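Local coordinates for NanS-p (Escherichia phage vB_EcoP_24B, PDB 6YP6), which probably acts as a carbohydrate esterase of a Shiga toxin-encoding phage and is thought to bind sugars, at residues D34-T38 and C75-V79. Residue numbers count along the deposited sequence, not the author numbering.
Sequences DAEGT and CRFKV
One backbone carbonyl, Glu36 O, accepts hydrogen bonds from both terminal nitrogens of Arg76, NH1 at 2.9 Å and NH2 at 3.0 Å. It lies at the guanidinium edge, near its plane. The site is on the outer face of one of two antiparallel sheets packed as a beta-sandwich. Glu36 belongs to a type I beta turn, Asp34 to Gly37, in the hairpin loop between strands 28-33 and 41-46. Gly37 N closes the turn on Asp34 O at 2.9 Å. An Asx turn overlays it, with Glu36 N donating to Asp34 OD1 at 3.0 Å. Segment 75-79 is the extended end of strand 71-79. The nearest CA atoms, of Gly37 and Phe77, are 8.8 Å apart. Arg76 and Lys78 span this gap, across strand 207-216, which pairs with both 41-46 and 71-79. Cys75, Phe77 and Val79 instead touch strand 88-95 of the other sheet. Arg76 is all trans through chi3, with chi4 at -95°. Its NH1 also forms a salt bridge with Asp210, which accepts a hydrogen bond from Thr38 OG1. Trp152 makes a cation-pi contact with Arg76, and its NE1 donates to Asp34 OD1. Lys78, t at chi1 and chi2 with chi3 at 132°, reaches Asp34 (chi1 t): NZ to OD2 is a 2.7 Å salt bridge.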
ATOM      1  N   ASP A  34     -14.360  13.963  -7.158  1.00 12.95           N
ATOM      2  CA  ASP A  34     -15.160  12.981  -6.434  1.00 12.65           C
ATOM      3  C   ASP A  34     -15.643  13.686  -5.179  1.00 13.20           C
ATOM      4  O   ASP A  34     -14.823  14.165  -4.391  1.00 13.12           O
ATOM      5  CB  ASP A  34     -14.347  11.728  -6.079  1.00 12.43           C
ATOM      6  CG  ASP A  34     -15.215  10.616  -5.496  1.00 12.48           C
ATOM      7  OD1 ASP A  34     -15.760  10.796  -4.384  1.00 12.55           O
ATOM      8  OD2 ASP A  34     -15.362   9.558  -6.154  1.00 13.18           O
ATOM      9  N   ALA A  35     -16.963  13.767  -5.001  1.00 14.03           N
ATOM     10  CA  ALA A  35     -17.505  14.577  -3.917  1.00 15.19           C
ATOM     11  C   ALA A  35     -17.038  14.110  -2.546  1.00 14.72           C
ATOM     12  O   ALA A  35     -17.030  14.907  -1.598  1.00 15.91           O
ATOM     13  CB  ALA A  35     -19.031  14.589  -3.993  1.00 16.34           C
ATOM     14  N   GLU A  36     -16.671  12.839  -2.403  1.00 13.40           N
ATOM     15  CA  GLU A  36     -16.225  12.304  -1.126  1.00 13.19           C
ATOM     16  C   GLU A  36     -14.708  12.200  -1.027  1.00 12.21           C
ATOM     17  O   GLU A  36     -14.197  11.754   0.004  1.00 12.46           O
ATOM     18  CB  GLU A  36     -16.886  10.951  -0.864  1.00 14.78           C
ATOM     19  CG  GLU A  36     -18.386  11.061  -0.613  1.00 17.33           C
ATOM     20  CD  GLU A  36     -19.057   9.711  -0.472  1.00 20.36           C
ATOM     21  OE1 GLU A  36     -18.517   8.717  -1.002  1.00 21.79           O
ATOM     22  OE2 GLU A  36     -20.124   9.640   0.168  1.00 22.01           O
ATOM     23  N   GLY A  37     -13.978  12.617  -2.061  1.00 11.83           N
ATOM     24  CA  GLY A  37     -12.553  12.814  -1.919  1.00 11.72           C
ATOM     25  C   GLY A  37     -12.248  14.044  -1.089  1.00 12.11           C
ATOM     26  O   GLY A  37     -13.068  14.949  -0.961  1.00 13.08           O
ATOM     27  N   THR A  38     -11.058  14.068  -0.495  1.00 12.14           N
ATOM     28  CA  THR A  38     -10.636  15.253   0.245  1.00 12.99           C
ATOM     29  C   THR A  38     -10.512  16.424  -0.721  1.00 13.65           C
ATOM     30  O   THR A  38      -9.921  16.304  -1.796  1.00 13.37           O
ATOM     31  CB  THR A  38      -9.314  14.979   0.969  1.00 13.25           C
ATOM     32  OG1 THR A  38      -9.509  13.897   1.892  1.00 13.23           O
ATOM     33  CG2 THR A  38      -8.846  16.214   1.713  1.00 13.96           C
ATOM     34  N   CYS A  75      -3.414   4.722   3.393  1.00  7.45           N
ATOM     35  CA  CYS A  75      -3.984   5.075   2.106  1.00  7.32           C
ATOM     36  C   CYS A  75      -5.498   5.144   2.225  1.00  7.44           C
ATOM     37  O   CYS A  75      -6.113   4.277   2.842  1.00  9.13           O
ATOM     38  CB  CYS A  75      -3.603   4.019   1.063  1.00  7.53           C
ATOM     39  SG  CYS A  75      -4.286   4.243  -0.605  1.00  8.22           S
ATOM     40  N   ARG A  76      -6.089   6.146   1.584  1.00  7.26           N
ATOM     41  CA  ARG A  76      -7.534   6.235   1.403  1.00  7.36           C
ATOM     42  C   ARG A  76      -7.815   6.093  -0.089  1.00  7.05           C
ATOM     43  O   ARG A  76      -7.213   6.803  -0.910  1.00  7.12           O
ATOM     44  CB  ARG A  76      -8.072   7.550   1.972  1.00  8.04           C
ATOM     45  CG  ARG A  76      -9.583   7.696   1.811  1.00  8.38           C
ATOM     46  CD  ARG A  76     -10.169   8.768   2.717  1.00  9.59           C
ATOM     47  NE  ARG A  76     -11.636   8.787   2.673  1.00 10.12           N
ATOM     48  CZ  ARG A  76     -12.380   9.583   1.899  1.00 10.11           C
ATOM     49  NH1 ARG A  76     -11.829  10.473   1.080  1.00 10.67           N
ATOM     50  NH2 ARG A  76     -13.699   9.495   1.957  1.00 11.28           N
ATOM     51  N   PHE A  77      -8.718   5.171  -0.436  1.00  7.15           N
ATOM     52  CA  PHE A  77      -8.902   4.753  -1.821  1.00  7.15           C
ATOM     53  C   PHE A  77     -10.338   4.303  -2.034  1.00  7.30           C
ATOM     54  O   PHE A  77     -11.059   3.976  -1.093  1.00  7.76           O
ATOM     55  CB  PHE A  77      -7.924   3.606  -2.188  1.00  7.36           C
ATOM     56  CG  PHE A  77      -8.249   2.319  -1.491  1.00  7.59           C
ATOM     57  CD1 PHE A  77      -7.823   2.091  -0.188  1.00  7.85           C
ATOM     58  CD2 PHE A  77      -9.030   1.359  -2.109  1.00  8.47           C
ATOM     59  CE1 PHE A  77      -8.177   0.921   0.472  1.00  8.37           C
ATOM     60  CE2 PHE A  77      -9.378   0.194  -1.450  1.00  8.92           C
ATOM     61  CZ  PHE A  77      -8.946  -0.029  -0.160  1.00  8.79           C
ATOM     62  N   LYS A  78     -10.724   4.249  -3.304  1.00  7.29           N
ATOM     63  CA  LYS A  78     -12.050   3.826  -3.723  1.00  7.54           C
ATOM     64  C   LYS A  78     -11.865   2.957  -4.951  1.00  7.76           C
ATOM     65  O   LYS A  78     -11.192   3.358  -5.902  1.00  9.28           O
ATOM     66  CB  LYS A  78     -12.930   5.047  -4.036  1.00  9.00           C
ATOM     67  CG  LYS A  78     -14.174   4.753  -4.853  1.00 11.69           C
ATOM     68  CD  LYS A  78     -15.165   5.952  -4.784  1.00 14.46           C
ATOM     69  CE  LYS A  78     -15.702   6.378  -6.123  1.00 16.90           C
ATOM     70  NZ  LYS A  78     -16.848   7.268  -5.871  1.00 16.98           N
ATOM     71  N   VAL A  79     -12.467   1.782  -4.956  1.00  7.44           N
ATOM     72  CA  VAL A  79     -12.355   0.859  -6.080  1.00  7.91           C
ATOM     73  C   VAL A  79     -13.549   1.049  -6.999  1.00  8.20           C
ATOM     74  O   VAL A  79     -14.685   1.145  -6.521  1.00  9.16           O
ATOM     75  CB  VAL A  79     -12.273  -0.608  -5.623  1.00  8.11           C
ATOM     76  CG1 VAL A  79     -11.921  -1.487  -6.807  1.00  8.51           C
ATOM     77  CG2 VAL A  79     -11.278  -0.774  -4.498  1.00  8.76           C
TER